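Local coordinates for conserved protein with 2 CBS domains (Pyrobaculum aerophilum, PDB 2RIH) that binds AMP through its pair of CBS domains, which form a Bateman module, and probably serves as a nucleotide sensor, at the interface of chains A and B. Sequence-based numbering; all coordinates share one arbitrary frame. Chains: chain A/B, Conserved protein with 2 CBS domains.

Contact 1: the interface of chains A and B. Residues chain A 25, 28-29, 32, 59, 63, 69; chain B 60, 63-64.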
ATOM      1  N   ARG A  25     -12.663  -3.850 -12.718  1.00 22.43           N
ATOM      2  CA  ARG A  25     -12.058  -5.181 -12.674  1.00 24.97           C
ATOM      3  C   ARG A  25     -10.898  -5.326 -13.659  1.00 24.12           C
ATOM      4  O   ARG A  25      -9.973  -6.099 -13.406  1.00 24.07           O
ATOM      5  CB  ARG A  25     -13.097  -6.284 -12.939  1.00 26.63           C
ATOM      6  CG  ARG A  25     -12.661  -7.644 -12.383  1.00 26.12           C
ATOM      7  CD  ARG A  25     -13.690  -8.733 -12.579  1.00 27.16           C
ATOM      8  NE  ARG A  25     -15.032  -8.343 -12.151  1.00 26.47           N
ATOM      9  CZ  ARG A  25     -15.548  -8.497 -10.929  1.00 27.61           C
ATOM     10  NH1 ARG A  25     -14.845  -9.028  -9.940  1.00 26.61           N
ATOM     11  NH2 ARG A  25     -16.793  -8.107 -10.693  1.00 27.99           N
ATOM     12  N   ALA A  28      -8.037  -3.881 -11.752  1.00 22.52           N
ATOM     13  CA  ALA A  28      -7.682  -4.883 -10.750  1.00 22.84           C
ATOM     14  C   ALA A  28      -6.908  -6.060 -11.328  1.00 22.83           C
ATOM     15  O   ALA A  28      -5.956  -6.529 -10.715  1.00 24.99           O
ATOM     16  CB  ALA A  28      -8.934  -5.382 -10.029  1.00 22.41           C
ATOM     17  N   THR A  29      -7.318  -6.532 -12.503  1.00 23.55           N
ATOM     18  CA  THR A  29      -6.661  -7.662 -13.171  1.00 23.52           C
ATOM     19  C   THR A  29      -5.218  -7.320 -13.548  1.00 24.44           C
ATOM     20  O   THR A  29      -4.286  -8.094 -13.263  1.00 22.02           O
ATOM     21  CB  THR A  29      -7.455  -8.101 -14.422  1.00 23.88           C
ATOM     22  OG1 THR A  29      -8.763  -8.535 -14.019  1.00 25.41           O
ATOM     23  CG2 THR A  29      -6.740  -9.231 -15.187  1.00 24.50           C
ATOM     24  N   ALA A  32      -3.085  -6.881 -10.331  1.00 24.23           N
ATOM     25  CA  ALA A  32      -2.838  -8.196  -9.729  1.00 26.55           C
ATOM     26  C   ALA A  32      -1.731  -8.942 -10.478  1.00 26.60           C
ATOM     27  O   ALA A  32      -0.825  -9.498  -9.865  1.00 25.87           O
ATOM     28  CB  ALA A  32      -4.123  -9.035  -9.718  1.00 26.19           C
ATOM     29  N   ILE A  59      -9.920   0.566  -5.274  1.00 19.19           N
ATOM     30  CA  ILE A  59     -10.634  -0.688  -5.497  1.00 20.41           C
ATOM     31  C   ILE A  59     -11.191  -1.233  -4.172  1.00 21.12           C
ATOM     32  O   ILE A  59     -12.312  -1.755  -4.124  1.00 20.75           O
ATOM     33  CB  ILE A  59      -9.712  -1.705  -6.211  1.00 20.43           C
ATOM     34  CG1 ILE A  59      -9.476  -1.235  -7.658  1.00 20.67           C
ATOM     35  CG2 ILE A  59     -10.311  -3.129  -6.154  1.00 19.55           C
ATOM     36  CD1 ILE A  59      -8.262  -1.830  -8.344  1.00 20.44           C
ATOM     37  N   VAL A  63     -15.158  -2.092  -3.338  1.00 21.16           N
ATOM     38  CA  VAL A  63     -15.626  -3.329  -2.726  1.00 21.17           C
ATOM     39  C   VAL A  63     -16.498  -3.021  -1.491  1.00 21.34           C
ATOM     40  O   VAL A  63     -17.615  -3.509  -1.388  1.00 20.46           O
ATOM     41  CB  VAL A  63     -14.421  -4.232  -2.326  1.00 18.57           C
ATOM     42  CG1 VAL A  63     -14.867  -5.429  -1.490  1.00 16.98           C
ATOM     43  CG2 VAL A  63     -13.662  -4.699  -3.562  1.00 19.37           C
ATOM     44  N   LEU A  69     -18.285  -3.722  -9.911  1.00 25.64           N
ATOM     45  CA  LEU A  69     -16.849  -3.839 -10.202  1.00 25.41           C
ATOM     46  C   LEU A  69     -16.553  -4.055 -11.694  1.00 23.75           C
ATOM     47  O   LEU A  69     -15.407  -3.971 -12.122  1.00 21.57           O
ATOM     48  CB  LEU A  69     -16.241  -4.967  -9.359  1.00 25.94           C
ATOM     49  CG  LEU A  69     -15.695  -4.675  -7.946  1.00 27.36           C
ATOM     50  CD1 LEU A  69     -16.258  -3.434  -7.288  1.00 28.24           C
ATOM     51  CD2 LEU A  69     -15.875  -5.917  -7.055  1.00 26.43           C
TER
ATOM     52  N   LEU B  60      -7.672  -7.046  -3.687  1.00 22.79           N
ATOM     53  CA  LEU B  60      -7.452  -6.701  -5.094  1.00 24.42           C
ATOM     54  C   LEU B  60      -7.414  -7.946  -5.975  1.00 23.92           C
ATOM     55  O   LEU B  60      -8.062  -7.998  -7.020  1.00 23.56           O
ATOM     56  CB  LEU B  60      -6.123  -5.942  -5.246  1.00 24.92           C
ATOM     57  CG  LEU B  60      -5.808  -5.416  -6.649  1.00 25.88           C
ATOM     58  CD1 LEU B  60      -6.752  -4.288  -6.976  1.00 26.30           C
ATOM     59  CD2 LEU B  60      -4.360  -4.957  -6.761  1.00 26.94           C
ATOM     60  N   VAL B  63     -10.812  -9.605  -6.306  1.00 19.22           N
ATOM     61  CA  VAL B  63     -11.555  -8.892  -7.347  1.00 20.16           C
ATOM     62  C   VAL B  63     -11.125  -9.357  -8.745  1.00 21.00           C
ATOM     63  O   VAL B  63     -11.969  -9.682  -9.585  1.00 21.24           O
ATOM     64  CB  VAL B  63     -11.381  -7.343  -7.212  1.00 20.26           C
ATOM     65  CG1 VAL B  63     -12.022  -6.594  -8.398  1.00 16.60           C
ATOM     66  CG2 VAL B  63     -11.964  -6.860  -5.883  1.00 19.67           C
ATOM     67  N   ALA B  64      -9.814  -9.393  -8.983  1.00 22.12           N
ATOM     68  CA  ALA B  64      -9.260  -9.860 -10.260  1.00 23.06           C
ATOM     69  C   ALA B  64      -9.781 -11.251 -10.626  1.00 25.46           C
ATOM     70  O   ALA B  64     -10.124 -11.504 -11.782  1.00 24.88           O
ATOM     71  CB  ALA B  64      -7.733  -9.868 -10.208  1.00 20.99           C
TER
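Between the first CBS domains of two Bateman modules, helix 56-64 of chain B brings B:Leu60, B:Val63 and B:Ala64 against A:Arg25, A:Ala28 and A:Thr29 on helix 24-34 and A:Ile59 and A:Val63 on helix 56-64 of chain A. B:Val63 is held through both its backbone O and its methyls. Its carbonyl O, near the C-terminal end of its helix, takes a hydrogen bond from guanidinium nitrogen NH1 of A:Arg25 at 3.0 Å. The bond is fairly straight (155° at the hydrogen), and the oxygen lies at the guanidinium edge, in its plane. With CG anti to the backbone N (chi1 -158°) and a bend at chi3, the arginine chain passes its CG and CD by the same oxygen before NH1 turns in; its positive charge probably also suits the helix end. The B:Val63 methyls diverge: CG1 packs on CB of A:Ala28 at 3.7 Å, while CG2 meets CG2 of A:Val63 at 3.6 Å, where the two valine side chains run antiparallel alongside each other. CD2 of A:Leu69 flanks CG1 of B:Val63 at 4.1 Å. One turn back, CD1 of B:Leu60 lies 3.9 Å from CB of A:Ala28 and also faces A:Ile59. B:Ala64 brings CB to within 3.7 Å of CB of A:Ala32 and also touches the backbone of A:Thr29. Behind it, OG1 of A:Thr29 donates to the carbonyl O of A:Arg25 at 2.8 Å.

Contact 2: the interface of chains A and B. Residues chain A 31-32, 35-37, 56, 120; chain B 56-57, 60, 102.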
ATOM      1  N   LEU A  31      -3.294  -4.855 -12.333  1.00 23.72           N
ATOM      2  CA  LEU A  31      -2.521  -4.635 -11.106  1.00 22.50           C
ATOM      3  C   LEU A  31      -2.133  -5.956 -10.427  1.00 23.42           C
ATOM      4  O   LEU A  31      -0.990  -6.124  -9.988  1.00 21.40           O
ATOM      5  CB  LEU A  31      -3.307  -3.769 -10.122  1.00 23.15           C
ATOM      6  CG  LEU A  31      -3.450  -2.274 -10.432  1.00 22.12           C
ATOM      7  CD1 LEU A  31      -4.280  -1.628  -9.330  1.00 19.82           C
ATOM      8  CD2 LEU A  31      -2.082  -1.597 -10.578  1.00 17.49           C
ATOM      9  N   ALA A  32      -3.085  -6.881 -10.331  1.00 24.23           N
ATOM     10  CA  ALA A  32      -2.838  -8.196  -9.729  1.00 26.55           C
ATOM     11  C   ALA A  32      -1.731  -8.942 -10.478  1.00 26.60           C
ATOM     12  O   ALA A  32      -0.825  -9.498  -9.865  1.00 25.87           O
ATOM     13  CB  ALA A  32      -4.123  -9.035  -9.718  1.00 26.19           C
ATOM     14  N   ARG A  35       1.674  -7.248  -9.979  1.00 26.75           N
ATOM     15  CA  ARG A  35       2.022  -7.223  -8.556  1.00 27.02           C
ATOM     16  C   ARG A  35       2.440  -5.836  -8.083  1.00 25.76           C
ATOM     17  O   ARG A  35       3.442  -5.676  -7.377  1.00 23.03           O
ATOM     18  CB  ARG A  35       3.106  -8.269  -8.242  1.00 30.85           C
ATOM     19  CG  ARG A  35       2.788  -9.645  -8.804  1.00 31.34           C
ATOM     20  CD  ARG A  35       3.110 -10.783  -7.843  1.00 33.43           C
ATOM     21  NE  ARG A  35       2.254 -11.938  -8.137  1.00 35.34           N
ATOM     22  CZ  ARG A  35       1.709 -12.750  -7.232  1.00 35.61           C
ATOM     23  NH1 ARG A  35       1.890 -12.560  -5.924  1.00 37.41           N
ATOM     24  NH2 ARG A  35       0.949 -13.757  -7.640  1.00 36.03           N
ATOM     25  N   VAL A  36       1.663  -4.834  -8.495  1.00 24.34           N
ATOM     26  CA  VAL A  36       1.865  -3.450  -8.075  1.00 23.86           C
ATOM     27  C   VAL A  36       0.501  -2.886  -7.691  1.00 21.67           C
ATOM     28  O   VAL A  36      -0.524  -3.518  -7.940  1.00 20.78           O
ATOM     29  CB  VAL A  36       2.561  -2.586  -9.156  1.00 24.31           C
ATOM     30  CG1 VAL A  36       3.996  -3.080  -9.376  1.00 25.28           C
ATOM     31  CG2 VAL A  36       1.752  -2.566 -10.480  1.00 22.33           C
ATOM     32  N   GLY A  37       0.493  -1.706  -7.088  1.00 21.19           N
ATOM     33  CA  GLY A  37      -0.718  -1.181  -6.465  1.00 23.54           C
ATOM     34  C   GLY A  37      -1.349   0.046  -7.076  1.00 21.97           C
ATOM     35  O   GLY A  37      -2.399   0.482  -6.604  1.00 23.05           O
ATOM     36  N   GLU A  56      -5.134   0.135  -5.627  1.00 22.18           N
ATOM     37  CA  GLU A  56      -5.774  -0.932  -4.872  1.00 22.97           C
ATOM     38  C   GLU A  56      -6.616  -0.379  -3.720  1.00 21.70           C
ATOM     39  O   GLU A  56      -7.600  -0.999  -3.307  1.00 20.22           O
ATOM     40  CB  GLU A  56      -4.713  -1.904  -4.346  1.00 24.38           C
ATOM     41  CG  GLU A  56      -3.690  -1.290  -3.423  1.00 25.79           C
ATOM     42  CD  GLU A  56      -2.514  -2.207  -3.164  1.00 27.56           C
ATOM     43  OE1 GLU A  56      -1.398  -1.692  -3.001  1.00 29.84           O
ATOM     44  OE2 GLU A  56      -2.696  -3.434  -3.133  1.00 31.03           O
ATOM     45  N   ARG A 120       7.571   1.747  -1.361  1.00 26.50           N
ATOM     46  CA  ARG A 120       8.520   0.614  -1.293  1.00 28.57           C
ATOM     47  C   ARG A 120       9.873   0.933  -1.901  1.00 28.24           C
ATOM     48  O   ARG A 120      10.908   0.474  -1.402  1.00 29.29           O
ATOM     49  CB  ARG A 120       8.001  -0.570  -2.090  1.00 30.41           C
ATOM     50  CG  ARG A 120       7.148  -1.540  -1.370  1.00 32.45           C
ATOM     51  CD  ARG A 120       6.524  -2.468  -2.409  1.00 34.09           C
ATOM     52  NE  ARG A 120       6.385  -3.803  -1.883  1.00 36.99           N
ATOM     53  CZ  ARG A 120       5.254  -4.452  -1.667  1.00 35.19           C
ATOM     54  NH1 ARG A 120       4.062  -3.942  -1.956  1.00 35.27           N
ATOM     55  NH2 ARG A 120       5.349  -5.660  -1.163  1.00 38.32           N
TER
ATOM     56  N   GLU B  56      -5.048  -5.170   1.518  1.00 22.66           N
ATOM     57  CA  GLU B  56      -5.776  -4.630   0.363  1.00 24.69           C
ATOM     58  C   GLU B  56      -5.310  -5.291  -0.951  1.00 22.85           C
ATOM     59  O   GLU B  56      -6.085  -5.408  -1.904  1.00 23.88           O
ATOM     60  CB  GLU B  56      -5.606  -3.109   0.296  1.00 23.65           C
ATOM     61  CG  GLU B  56      -4.221  -2.658  -0.014  1.00 25.95           C
ATOM     62  CD  GLU B  56      -4.005  -1.198   0.306  1.00 26.93           C
ATOM     63  OE1 GLU B  56      -2.907  -0.878   0.787  1.00 30.27           O
ATOM     64  OE2 GLU B  56      -4.929  -0.386   0.095  1.00 27.42           O
ATOM     65  N   ARG B  57      -4.055  -5.740  -0.976  1.00 24.10           N
ATOM     66  CA  ARG B  57      -3.504  -6.507  -2.094  1.00 24.34           C
ATOM     67  C   ARG B  57      -4.238  -7.840  -2.323  1.00 23.07           C
ATOM     68  O   ARG B  57      -4.474  -8.240  -3.464  1.00 21.02           O
ATOM     69  CB  ARG B  57      -2.004  -6.756  -1.845  1.00 27.51           C
ATOM     70  CG  ARG B  57      -1.237  -7.440  -2.983  1.00 27.63           C
ATOM     71  CD  ARG B  57      -1.354  -6.686  -4.311  1.00 28.83           C
ATOM     72  NE  ARG B  57      -0.908  -5.294  -4.220  1.00 28.02           N
ATOM     73  CZ  ARG B  57       0.334  -4.863  -4.460  1.00 28.75           C
ATOM     74  NH1 ARG B  57       1.306  -5.684  -4.842  1.00 30.30           N
ATOM     75  NH2 ARG B  57       0.603  -3.579  -4.327  1.00 27.78           N
ATOM     76  N   LEU B  60      -7.672  -7.046  -3.687  1.00 22.79           N
ATOM     77  CA  LEU B  60      -7.452  -6.701  -5.094  1.00 24.42           C
ATOM     78  C   LEU B  60      -7.414  -7.946  -5.975  1.00 23.92           C
ATOM     79  O   LEU B  60      -8.062  -7.998  -7.020  1.00 23.56           O
ATOM     80  CB  LEU B  60      -6.123  -5.942  -5.246  1.00 24.92           C
ATOM     81  CG  LEU B  60      -5.808  -5.416  -6.649  1.00 25.88           C
ATOM     82  CD1 LEU B  60      -6.752  -4.288  -6.976  1.00 26.30           C
ATOM     83  CD2 LEU B  60      -4.360  -4.957  -6.761  1.00 26.94           C
ATOM     84  N   ARG B 102       4.732  -4.273   3.278  1.00 23.98           N
ATOM     85  CA  ARG B 102       4.617  -2.872   3.676  1.00 23.23           C
ATOM     86  C   ARG B 102       4.091  -2.690   5.086  1.00 18.98           C
ATOM     87  O   ARG B 102       3.851  -1.565   5.503  1.00 16.54           O
ATOM     88  CB  ARG B 102       3.745  -2.113   2.677  1.00 24.05           C
ATOM     89  CG  ARG B 102       4.355  -2.047   1.291  1.00 25.97           C
ATOM     90  CD  ARG B 102       3.353  -1.544   0.284  1.00 26.07           C
ATOM     91  NE  ARG B 102       2.245  -2.481   0.144  1.00 26.05           N
ATOM     92  CZ  ARG B 102       1.180  -2.280  -0.625  1.00 27.96           C
ATOM     93  NH1 ARG B 102       1.075  -1.170  -1.349  1.00 28.90           N
ATOM     94  NH2 ARG B 102       0.225  -3.201  -0.682  1.00 27.09           N
TER
HETATM   95  O   HOH W   1      -8.140  -3.783  -3.023  1.00 22.10           O
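The guanidinium of B:Arg57 lays one face, near its rim, against the backbone carbonyl carbon of A:Val36 and turns its edge to the carboxylate of A:Glu56. B:Arg102 presents its own guanidinium edge to the same carboxylate, while NH1 of A:Arg120 sits above one face of B:Arg102, and CG of B:Arg102 lies over one face of the A:Arg120 guanidinium, offset toward its rim. That NH1 lies 3.1 Å from NE of B:Arg102 without a hydrogen bond, because the N-H points elsewhere; the two guanidinium planes are 26° apart. B:Arg57 grips A:Glu56 side-on, as a salt bridge: NE donates to OE2 at 2.8 Å and NH2 to OE1 at 3.1 Å, each on the syn side but tilted out of the carboxylate plane. B:Arg102 comes tip to tip and spends two nitrogens on OE1, NH1 nearly in line with the C-O bond at 3.0 Å and NH2 from above the carboxylate plane at 3.2 Å. OE1 thus accepts three hydrogen bonds, and this positive setting would favour an ionised carboxylate. A:Glu56 reaches them with CG in the crowded position between backbone N and carbonyl carbon (chi1 60°). Its carboxylate stacks on that of B:Glu56, planes 16° apart; any repulsion between them is probably offset by the arginines. CD2 of B:Leu60 packs on CB of A:Leu31 at 3.7 Å. One water bridges the backbone O atoms of A:Glu56 and B:Glu56. The site lies at the starts of both 56-64 helices, where the first CBS domains meet the second, among residues of the AMP sites.

Contact 3: the interface of chains A and B. Residues chain A 93, 96, 101, 119; chain B 120, 124.
A:Ile119 carries CG1 anti to its backbone N (chi1 -164°), which swings CD1 toward the ring of B:Phe124; the phenylalanine answers with CG anti to its carbonyl carbon (chi1 -64°), sending the ring tip into chain A. CD1 of A:Ile119 approaches the rim of the ring obliquely, from one side of its plane, 3.5 Å from the tip carbon CZ and a little farther from CE2. The same methyl also packs against the start of B:Arg120, 3.8 Å from CA, and is therefore held between the aromatic tip and the arginine's backbone and first methylenes. From the other side of the ring plane, helix 89-99 of chain A comes up to the rim, with the backbone carbonyl O of A:Ala93 tilted off the edge, 3.6 Å from CE1. CB of A:Met96 lies beyond the tip on that same side, 3.9 Å from CZ. The ring tip of B:Phe124 thus wedges between the A:Ile119 methyl and helix 89-99, a contact made by carbon packing, with nitrogen and oxygen atoms of the two chains too far apart to bond. The arginine chain, bent at chi3, carries its guanidinium past the isoleucine toward the backbone of A:Ile101, with NH1 3.8 Å from the amide N. The patch lies between the second CBS domains, where the short helices 119-123 face each other; B:Phe124 directly follows B:Cys123, a residue known to form an interchain disulfide in this protein.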
ATOM      1  N   ALA A  93       8.995  11.621  -2.149  1.00 21.64           N
ATOM      2  CA  ALA A  93       8.677  11.338  -0.754  1.00 23.97           C
ATOM      3  C   ALA A  93       7.798  12.430  -0.154  1.00 24.86           C
ATOM      4  O   ALA A  93       6.794  12.136   0.484  1.00 22.98           O
ATOM      5  CB  ALA A  93       9.956  11.193   0.069  1.00 23.57           C
ATOM      6  N   MET A  96       4.321  12.291  -1.576  1.00 26.17           N
ATOM      7  CA  MET A  96       3.605  11.184  -0.949  1.00 25.23           C
ATOM      8  C   MET A  96       3.113  11.582   0.436  1.00 24.84           C
ATOM      9  O   MET A  96       1.959  11.342   0.774  1.00 22.78           O
ATOM     10  CB  MET A  96       4.483   9.937  -0.834  1.00 24.82           C
ATOM     11  CG  MET A  96       4.681   9.220  -2.128  1.00 25.46           C
ATOM     12  SD  MET A  96       5.743   7.796  -1.923  1.00 25.54           S
ATOM     13  CE  MET A  96       6.258   7.599  -3.625  1.00 23.83           C
ATOM     14  N   ILE A 101      -0.516   9.745   0.159  1.00 24.52           N
ATOM     15  CA  ILE A 101      -0.532   8.670  -0.827  1.00 23.91           C
ATOM     16  C   ILE A 101       0.757   7.863  -0.726  1.00 23.80           C
ATOM     17  O   ILE A 101       1.710   8.250  -0.024  1.00 23.73           O
ATOM     18  CB  ILE A 101      -0.740   9.191  -2.289  1.00 25.08           C
ATOM     19  CG1 ILE A 101       0.336  10.205  -2.699  1.00 24.25           C
ATOM     20  CG2 ILE A 101      -2.144   9.790  -2.455  1.00 26.18           C
ATOM     21  CD1 ILE A 101       0.060  10.893  -4.053  1.00 24.13           C
ATOM     22  N   ILE A 119       6.212   3.900  -2.428  1.00 26.01           N
ATOM     23  CA  ILE A 119       6.841   4.087  -1.133  1.00 27.63           C
ATOM     24  C   ILE A 119       7.839   2.934  -0.826  1.00 27.19           C
ATOM     25  O   ILE A 119       8.849   3.133  -0.147  1.00 24.49           O
ATOM     26  CB  ILE A 119       5.758   4.231  -0.036  1.00 27.99           C
ATOM     27  CG1 ILE A 119       6.355   4.812   1.242  1.00 28.00           C
ATOM     28  CG2 ILE A 119       5.053   2.889   0.239  1.00 28.45           C
ATOM     29  CD1 ILE A 119       5.298   5.363   2.178  1.00 29.43           C
TER
ATOM     30  N   ARG B 120       4.930   3.477   5.814  1.00 25.48           N
ATOM     31  CA  ARG B 120       4.525   4.877   5.865  1.00 27.44           C
ATOM     32  C   ARG B 120       4.819   5.509   7.246  1.00 28.31           C
ATOM     33  O   ARG B 120       5.177   6.684   7.326  1.00 27.53           O
ATOM     34  CB  ARG B 120       3.025   4.977   5.526  1.00 28.82           C
ATOM     35  CG  ARG B 120       2.582   6.293   4.926  1.00 28.90           C
ATOM     36  CD  ARG B 120       1.111   6.596   5.228  1.00 30.23           C
ATOM     37  NE  ARG B 120       0.161   5.721   4.529  1.00 29.79           N
ATOM     38  CZ  ARG B 120      -0.665   6.109   3.553  1.00 32.60           C
ATOM     39  NH1 ARG B 120      -0.678   7.362   3.116  1.00 33.16           N
ATOM     40  NH2 ARG B 120      -1.498   5.239   2.998  1.00 32.22           N
ATOM     41  N   PHE B 124       8.778   8.785   6.841  1.00 34.83           N
ATOM     42  CA  PHE B 124       8.612  10.229   6.630  1.00 37.00           C
ATOM     43  C   PHE B 124       9.232  11.164   7.700  1.00 39.96           C
ATOM     44  O   PHE B 124       9.708  12.255   7.361  1.00 37.92           O
ATOM     45  CB  PHE B 124       7.138  10.536   6.332  1.00 36.18           C
ATOM     46  CG  PHE B 124       6.632   9.905   5.038  1.00 36.66           C
ATOM     47  CD1 PHE B 124       7.439   9.849   3.891  1.00 36.45           C
ATOM     48  CD2 PHE B 124       5.346   9.390   4.955  1.00 36.77           C
ATOM     49  CE1 PHE B 124       6.974   9.276   2.713  1.00 35.85           C
ATOM     50  CE2 PHE B 124       4.880   8.822   3.771  1.00 35.61           C
ATOM     51  CZ  PHE B 124       5.694   8.765   2.652  1.00 35.20           C
TER

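Contact 4: the interface of chains A and B. Residues chain A 126, 129-130, 133; chain B 129-130, 133.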
ATOM      1  N   ARG A 126      19.158   2.053   2.602  1.00 32.40           N
ATOM      2  CA  ARG A 126      19.748   3.042   3.509  1.00 33.10           C
ATOM      3  C   ARG A 126      20.204   4.319   2.840  1.00 31.64           C
ATOM      4  O   ARG A 126      19.905   5.404   3.327  1.00 30.60           O
ATOM      5  CB  ARG A 126      20.941   2.457   4.278  1.00 37.46           C
ATOM      6  CG  ARG A 126      20.690   2.258   5.757  1.00 40.15           C
ATOM      7  CD  ARG A 126      20.306   0.835   6.133  1.00 42.55           C
ATOM      8  NE  ARG A 126      20.545   0.629   7.560  1.00 41.86           N
ATOM      9  CZ  ARG A 126      21.747   0.520   8.121  1.00 44.03           C
ATOM     10  NH1 ARG A 126      22.855   0.578   7.379  1.00 45.67           N
ATOM     11  NH2 ARG A 126      21.850   0.349   9.437  1.00 44.27           N
ATOM     12  N   LEU A 129      17.181   6.335   2.202  1.00 22.64           N
ATOM     13  CA  LEU A 129      16.716   6.883   3.483  1.00 25.04           C
ATOM     14  C   LEU A 129      17.582   8.060   3.938  1.00 25.68           C
ATOM     15  O   LEU A 129      17.070   9.086   4.393  1.00 23.07           O
ATOM     16  CB  LEU A 129      16.726   5.804   4.579  1.00 24.50           C
ATOM     17  CG  LEU A 129      15.750   4.638   4.435  1.00 25.55           C
ATOM     18  CD1 LEU A 129      15.879   3.678   5.607  1.00 28.86           C
ATOM     19  CD2 LEU A 129      14.319   5.134   4.313  1.00 27.99           C
ATOM     20  N   LEU A 130      18.894   7.901   3.802  1.00 27.71           N
ATOM     21  CA  LEU A 130      19.853   8.929   4.203  1.00 29.11           C
ATOM     22  C   LEU A 130      19.577  10.201   3.407  1.00 30.50           C
ATOM     23  O   LEU A 130      19.490  11.293   3.966  1.00 30.08           O
ATOM     24  CB  LEU A 130      21.282   8.425   3.959  1.00 29.17           C
ATOM     25  CG  LEU A 130      22.454   9.106   4.658  1.00 29.07           C
ATOM     26  CD1 LEU A 130      22.360   8.981   6.168  1.00 28.23           C
ATOM     27  CD2 LEU A 130      23.756   8.503   4.159  1.00 30.08           C
ATOM     28  N   ALA A 133      16.509  11.831   4.542  1.00 26.71           N
ATOM     29  CA  ALA A 133      16.691  12.446   5.861  1.00 29.01           C
ATOM     30  C   ALA A 133      17.429  13.794   5.801  1.00 30.86           C
ATOM     31  O   ALA A 133      17.190  14.672   6.627  1.00 29.69           O
ATOM     32  CB  ALA A 133      17.419  11.494   6.776  1.00 26.05           C
TER
ATOM     33  N   LEU B 129      13.831   8.210  10.170  1.00 31.20           N
ATOM     34  CA  LEU B 129      14.662   8.060   8.970  1.00 30.72           C
ATOM     35  C   LEU B 129      16.146   7.990   9.293  1.00 30.52           C
ATOM     36  O   LEU B 129      16.849   7.111   8.788  1.00 29.74           O
ATOM     37  CB  LEU B 129      14.445   9.222   7.984  1.00 28.71           C
ATOM     38  CG  LEU B 129      13.276   9.172   7.007  1.00 28.48           C
ATOM     39  CD1 LEU B 129      13.179  10.497   6.261  1.00 27.65           C
ATOM     40  CD2 LEU B 129      13.421   7.994   6.038  1.00 26.13           C
ATOM     41  N   LEU B 130      16.620   8.936  10.106  1.00 30.79           N
ATOM     42  CA  LEU B 130      18.038   8.995  10.475  1.00 30.68           C
ATOM     43  C   LEU B 130      18.433   7.774  11.296  1.00 29.65           C
ATOM     44  O   LEU B 130      19.516   7.228  11.108  1.00 30.12           O
ATOM     45  CB  LEU B 130      18.378  10.294  11.225  1.00 32.28           C
ATOM     46  CG  LEU B 130      18.555  11.555  10.365  1.00 32.41           C
ATOM     47  CD1 LEU B 130      18.591  12.803  11.231  1.00 31.04           C
ATOM     48  CD2 LEU B 130      19.810  11.474   9.499  1.00 33.27           C
ATOM     49  N   ALA B 133      18.543   5.046   8.849  1.00 34.82           N
ATOM     50  CA  ALA B 133      19.615   5.330   7.890  1.00 37.57           C
ATOM     51  C   ALA B 133      21.004   4.926   8.395  1.00 39.54           C
ATOM     52  O   ALA B 133      21.913   4.708   7.590  1.00 40.41           O
ATOM     53  CB  ALA B 133      19.611   6.814   7.517  1.00 37.55           C
TER
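CD2 of A:Leu129 touches CD2 of B:Leu129 at 3.5 Å, a tight methyl pair where the two side chains cross at a slant. To one side of this pair, an alanine methyl of each chain packs on a leucine of the other. CB of A:Ala133 takes CD2 of B:Leu130 at 3.6 Å and, less closely, CB of B:Leu129 at 3.9 Å. In the twin contact CB of B:Ala133 packs on CD1 of A:Leu130 at 3.8 Å. The touching branches differ, CD1 of A:Leu130 and CD2 of B:Leu130, and so do the torsions: A:Leu130 has CG anti to its backbone N (chi1 -162°), whereas B:Leu130 has CG anti to its carbonyl carbon (chi1 -79°). Farther out, A:Arg126 lays its aliphatic CG beside B:Ala133, 3.9 Å from CA, and the bend at chi2 turns one guanidinium face, near its rim, toward the carbonyl O of B:Ala133, too far for a bond. The small alanines probably let the helix backbones come close. The contact is carried by carbon packing between the C-terminal helices, 126-134 of chain A and 126-133 of chain B, which cross steeply beside the second CBS domains at the far end of the dimer.

The four contacts line up along the interface of the two chains, from first CBS domains to C-terminal helices. Contacts 1 and 2, whose C-alpha centres are about 10 Å apart, share A:Ala32 and B:Leu60 and both draw on helices 24-34 and 56-64. Contact 3 lies about 15 Å from contact 2; both involve Arg120, from opposite chains. Contact 4 sits about 14 Å beyond contact 3 and about 35 Å from contact 1. First domains meet first and second meet second across the two-fold axis, while contact 2 also ties the first domain of one chain to the second of the other; AMP-site residues in contacts 2 and 3 could let nucleotide binding influence the assembly.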